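PDB 4DM5: osmotically inducible lipoprotein OsmE from Pseudomonas aeruginosa PAO1, which is of unknown molecular function but is probably a membrane-attached lipoprotein induced by osmotic stress, with a domain of the BamE family. Local coordinates for residues Val10-Phe15 with Ser80-Cys85; Ser55-Leu58 with Gln63-Pro66. One frame throughout, in Å; residues are numbered along the deposited sequence.

Interaction 1 of 2, residues Val10-Phe15 with Ser80-Cys85; sequences VNYITF and SGFLSC
Phe82 reaches across to Val10, Tyr12 and Phe15, and its ring meets all three. Val10 approaches with both methyls. Val10 CG1 lies over one face of the Phe82 ring, 4.2 Å from the ring centroid and 23° off its normal, a CH-pi contact displaced toward the CD1 side. Val10 CG2 touches Phe82 CB at 3.9 Å. The Val10 chi1 of 174° turns CG1 away from the backbone N and onto the ring, while CG2 falls at the root of Phe82. Tyr12 meets the far end of the ring: Tyr12 CD1 lies 3.8 Å from Phe82 CZ. Phe82 CZ sits at the edge of the Tyr12 ring, near its plane, and the two side chains cross at about a right angle. Phe15 CB adds a contact 4.1 Å from Phe82 CE1. The contact is wholly apolar.

Local bonds shape the chain on each side. Asn11 is the N-cap of the short helix that carries Tyr12 and Phe15, and Asn11 OD1 accepts a weak bond from Ile13 N at 3.0 Å. Phe82 is the centre of an inverse gamma turn, closed by a weak bond from Leu83 N to Gly81 O at 3.0 Å. Farther out, Phe67 packs edge-to-face with Phe82, and Val21 touches both Phe82 and Tyr12. Gln65 and Leu58 also touch Phe82. This is a small aromatic cluster in a BamE-family domain, joining the N-terminal segment to the turn after the last strand of an antiparallel sheet.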
loop_
_atom_site.group_PDB
_atom_site.type_symbol
_atom_site.label_atom_id
_atom_site.label_comp_id
_atom_site.label_asym_id
_atom_site.label_seq_id
_atom_site.Cartn_x
_atom_site.Cartn_y
_atom_site.Cartn_z
ATOM N N VAL A 10 -9.248 10.985 5.381
ATOM C CA VAL A 10 -8.049 11.351 4.639
ATOM C C VAL A 10 -8.584 12.342 3.588
ATOM O O VAL A 10 -9.630 12.094 3.030
ATOM C CB VAL A 10 -7.429 10.163 3.904
ATOM C CG1 VAL A 10 -6.303 10.635 3.066
ATOM C CG2 VAL A 10 -6.996 9.159 4.954
ATOM N N ASN A 11 -7.861 13.435 3.347
ATOM C CA ASN A 11 -8.178 14.349 2.233
ATOM C C ASN A 11 -7.406 13.887 1.067
ATOM O O ASN A 11 -6.143 14.124 0.880
ATOM C CB ASN A 11 -7.894 15.839 2.608
ATOM C CG ASN A 11 -8.278 16.826 1.482
ATOM O OD1 ASN A 11 -8.474 16.421 0.359
ATOM N ND2 ASN A 11 -8.242 18.120 1.767
ATOM N N TYR A 12 -8.083 13.166 0.191
ATOM C CA TYR A 12 -7.441 12.595 -0.963
ATOM C C TYR A 12 -6.716 13.630 -1.802
ATOM O O TYR A 12 -5.608 13.405 -2.271
ATOM C CB TYR A 12 -8.503 11.753 -1.791
ATOM C CG TYR A 12 -7.978 11.196 -3.045
ATOM C CD1 TYR A 12 -7.153 10.047 -3.020
ATOM C CD2 TYR A 12 -8.089 11.861 -4.212
ATOM C CE1 TYR A 12 -6.646 9.602 -4.223
ATOM C CE2 TYR A 12 -7.506 11.462 -5.360
ATOM C CZ TYR A 12 -6.826 10.328 -5.399
ATOM O OH TYR A 12 -6.261 9.869 -6.594
ATOM N N ILE A 13 -7.232 14.844 -1.929
ATOM C CA ILE A 13 -6.627 15.844 -2.747
ATOM C C ILE A 13 -5.200 16.079 -2.276
ATOM O O ILE A 13 -4.337 16.266 -3.144
ATOM C CB ILE A 13 -7.444 17.228 -2.739
ATOM C CG1 ILE A 13 -8.734 17.106 -3.517
ATOM C CG2 ILE A 13 -6.684 18.384 -3.501
ATOM C CD1 ILE A 13 -8.539 16.637 -4.989
ATOM N N THR A 14 -4.962 16.061 -0.965
ATOM C CA THR A 14 -3.589 16.342 -0.469
ATOM C C THR A 14 -2.576 15.348 -1.076
ATOM O O THR A 14 -1.432 15.736 -1.381
ATOM C CB THR A 14 -3.594 16.216 1.029
ATOM O OG1 THR A 14 -4.592 17.175 1.520
ATOM C CG2 THR A 14 -2.210 16.582 1.664
ATOM N N PHE A 15 -3.035 14.108 -1.257
ATOM C CA PHE A 15 -2.108 13.059 -1.619
ATOM C C PHE A 15 -2.180 12.651 -3.068
ATOM O O PHE A 15 -1.536 11.633 -3.447
ATOM C CB PHE A 15 -2.373 11.869 -0.665
ATOM C CG PHE A 15 -2.091 12.225 0.749
ATOM C CD1 PHE A 15 -0.790 12.334 1.201
ATOM C CD2 PHE A 15 -3.129 12.532 1.660
ATOM C CE1 PHE A 15 -0.466 12.746 2.452
ATOM C CE2 PHE A 15 -2.806 12.928 2.984
ATOM C CZ PHE A 15 -1.464 12.985 3.360
ATOM N N SER A 80 -4.629 -1.294 -2.696
ATOM C CA SER A 80 -3.861 -0.246 -2.068
ATOM C C SER A 80 -4.851 0.620 -1.300
ATOM O O SER A 80 -6.061 0.496 -1.498
ATOM C CB SER A 80 -3.033 0.644 -3.076
ATOM O OG SER A 80 -3.947 1.428 -3.844
ATOM N N GLY A 81 -4.341 1.381 -0.396
ATOM C CA GLY A 81 -5.325 2.207 0.388
ATOM C C GLY A 81 -4.628 2.894 1.554
ATOM O O GLY A 81 -3.456 2.687 1.826
ATOM N N PHE A 82 -5.409 3.804 2.166
ATOM C CA PHE A 82 -4.800 4.709 3.150
ATOM C C PHE A 82 -4.882 4.099 4.557
ATOM O O PHE A 82 -5.611 4.605 5.520
ATOM C CB PHE A 82 -5.604 6.048 3.036
ATOM C CG PHE A 82 -5.400 6.771 1.760
ATOM C CD1 PHE A 82 -4.274 7.574 1.617
ATOM C CD2 PHE A 82 -6.230 6.580 0.666
ATOM C CE1 PHE A 82 -4.021 8.256 0.436
ATOM C CE2 PHE A 82 -5.938 7.226 -0.537
ATOM C CZ PHE A 82 -4.866 8.108 -0.655
ATOM N N LEU A 83 -4.221 2.949 4.736
ATOM C CA LEU A 83 -4.077 2.289 6.057
ATOM C C LEU A 83 -2.820 1.436 6.027
ATOM O O LEU A 83 -2.239 1.279 4.931
ATOM C CB LEU A 83 -5.359 1.509 6.432
ATOM C CG LEU A 83 -5.880 0.532 5.421
ATOM C CD1 LEU A 83 -6.593 -0.591 6.158
ATOM C CD2 LEU A 83 -6.858 1.096 4.369
ATOM N N SER A 84 -2.351 1.011 7.175
ATOM C CA SER A 84 -1.153 0.165 7.219
ATOM C C SER A 84 -1.463 -1.249 6.878
ATOM O O SER A 84 -2.570 -1.663 6.933
ATOM C CB SER A 84 -0.585 0.165 8.655
ATOM O OG SER A 84 -1.453 -0.448 9.556
ATOM N N CYS A 85 -0.409 -2.019 6.595
ATOM C CA CYS A 85 -0.638 -3.437 6.364
ATOM C C CYS A 85 -1.209 -4.216 7.618
ATOM O O CYS A 85 -2.016 -5.178 7.416
ATOM C CB CYS A 85 0.632 -4.138 5.903
ATOM S SG CYS A 85 1.181 -3.617 4.258
#

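Interaction 2 of 2, residues Ser55-Leu58 with Gln63-Pro66; sequences SYIL and QQQP
Ile57 and Pro66 form a non-hydrogen-bonded antiparallel pair, and their side chains lie side by side, pointing the same way. From CB of Ile57 the side chain splits in two. Ile57 CG2, anti to the backbone N, turns toward Gln64 and comes within 3.8 Å of Gln64 CB, with Gln64 CG close by. The other branch runs through CG1 to Ile57 CD1, which rests 4.1 Å from Pro66 CG and about as far from Pro66 CA. One isoleucine thus bridges two residues of the partner strand.

The next pair, Leu58 with Gln65, is hydrogen-bonded. Leu58 N donates to Gln65 O at 2.7 Å and 163°, with the donor tilted from the carbonyl plane. Gln65 N returns a bond to Leu58 O at 2.9 Å. Gln64 CA also approaches Leu58 O, at 3.1 Å, as a CA-H...O contact. The amide of Gln65 is held by its own strand: Gln65 NE2 donates to Pro66 O at 3.0 Å, in the carbonyl plane and on a lone pair.

These strands form the beta hairpin 52-60/63-71, the central pair of the four-stranded sheet. On the Leu58 and Gln65 face, helices 12-15 and 19-22 pack through Phe15, Leu20 and Val21.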
loop_
_atom_site.group_PDB
_atom_site.type_symbol
_atom_site.label_atom_id
_atom_site.label_comp_id
_atom_site.label_asym_id
_atom_site.label_seq_id
_atom_site.Cartn_x
_atom_site.Cartn_y
_atom_site.Cartn_z
ATOM N N SER A 55 4.035 -1.590 3.546
ATOM C CA SER A 55 3.427 -0.444 4.347
ATOM C C SER A 55 4.278 0.764 4.088
ATOM O O SER A 55 5.546 0.693 4.076
ATOM C CB SER A 55 3.463 -0.673 5.846
ATOM O OG SER A 55 2.526 -1.624 6.267
ATOM N N TYR A 56 3.647 1.952 4.014
ATOM C CA TYR A 56 4.354 3.252 3.814
ATOM C C TYR A 56 3.770 4.305 4.690
ATOM O O TYR A 56 2.621 4.121 5.256
ATOM C CB TYR A 56 4.169 3.742 2.374
ATOM C CG TYR A 56 4.529 2.694 1.316
ATOM C CD1 TYR A 56 5.815 2.703 0.796
ATOM C CD2 TYR A 56 3.630 1.775 0.866
ATOM C CE1 TYR A 56 6.184 1.782 -0.192
ATOM C CE2 TYR A 56 3.936 0.804 -0.132
ATOM C CZ TYR A 56 5.247 0.854 -0.674
ATOM O OH TYR A 56 5.620 0.000 -1.659
ATOM N N ILE A 57 4.553 5.366 4.882
ATOM C CA ILE A 57 3.956 6.559 5.472
ATOM C C ILE A 57 4.139 7.621 4.383
ATOM O O ILE A 57 5.257 7.989 4.011
ATOM C CB ILE A 57 4.734 6.986 6.752
ATOM C CG1 ILE A 57 4.612 5.892 7.813
ATOM C CG2 ILE A 57 4.220 8.386 7.150
ATOM C CD1 ILE A 57 3.248 5.678 8.428
ATOM N N LEU A 58 3.027 8.167 3.913
ATOM C CA LEU A 58 3.115 9.288 2.960
ATOM C C LEU A 58 3.354 10.546 3.754
ATOM O O LEU A 58 2.776 10.687 4.900
ATOM C CB LEU A 58 1.791 9.412 2.222
ATOM C CG LEU A 58 1.252 8.192 1.448
ATOM C CD1 LEU A 58 -0.125 8.499 0.886
ATOM C CD2 LEU A 58 2.269 7.700 0.433
ATOM N N GLN A 63 1.851 16.635 6.565
ATOM C CA GLN A 63 0.823 15.697 6.994
ATOM C C GLN A 63 1.375 14.334 6.705
ATOM O O GLN A 63 1.924 14.116 5.630
ATOM C CB GLN A 63 -0.415 15.934 6.189
ATOM C CG GLN A 63 -0.842 17.365 6.306
ATOM C CD GLN A 63 -2.289 17.426 6.210
ATOM O OE1 GLN A 63 -2.811 18.095 5.349
ATOM N NE2 GLN A 63 -2.968 16.733 7.130
ATOM N N GLN A 64 1.252 13.428 7.665
ATOM C CA GLN A 64 1.629 12.031 7.499
ATOM C C GLN A 64 0.357 11.150 7.396
ATOM O O GLN A 64 -0.694 11.412 7.980
ATOM C CB GLN A 64 2.622 11.583 8.550
ATOM C CG GLN A 64 3.991 12.163 8.251
ATOM C CD GLN A 64 4.958 11.970 9.377
ATOM O OE1 GLN A 64 4.598 11.430 10.443
ATOM N NE2 GLN A 64 6.225 12.387 9.153
ATOM N N GLN A 65 0.453 10.141 6.505
ATOM C CA GLN A 65 -0.678 9.318 6.278
ATOM C C GLN A 65 -0.188 7.902 5.913
ATOM O O GLN A 65 0.518 7.697 4.922
ATOM C CB GLN A 65 -1.366 9.859 5.069
ATOM C CG GLN A 65 -2.566 9.092 4.591
ATOM C CD GLN A 65 -3.550 8.787 5.645
ATOM O OE1 GLN A 65 -4.024 9.809 6.332
ATOM N NE2 GLN A 65 -3.810 7.521 5.944
ATOM N N PRO A 66 -0.603 6.903 6.671
ATOM C CA PRO A 66 -0.281 5.516 6.315
ATOM C C PRO A 66 -0.888 5.166 4.952
ATOM O O PRO A 66 -1.973 5.603 4.557
ATOM C CB PRO A 66 -0.940 4.706 7.410
ATOM C CG PRO A 66 -0.814 5.647 8.608
ATOM C CD PRO A 66 -1.262 6.943 7.992
#

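Interactions 1 and 2 touch where interaction 1 packs against the Leu58 and Gln65 face of the sheet; their centres are about 8 Å apart. Interaction 2 is built into the sheet: backbone hydrogen bonds pair two central strands, with Leu58 buried and Ile57 exposed. Interaction 1 joins the N-terminal segment to the turn beyond edge strand 77-81 through apolar side chains alone. It too is partly buried, with Phe15 inside and Val10 and Tyr12 exposed. Gln65 links the two, since Gln65 CB lies 3.6 Å from Phe15 CZ and its amide end lies near Val10 and Phe82. A probable hydrogen bond from Cys85 N to Ser55 OG and the Cys53-Cys85 disulfide tie the end of 80-85 to strand 52-60.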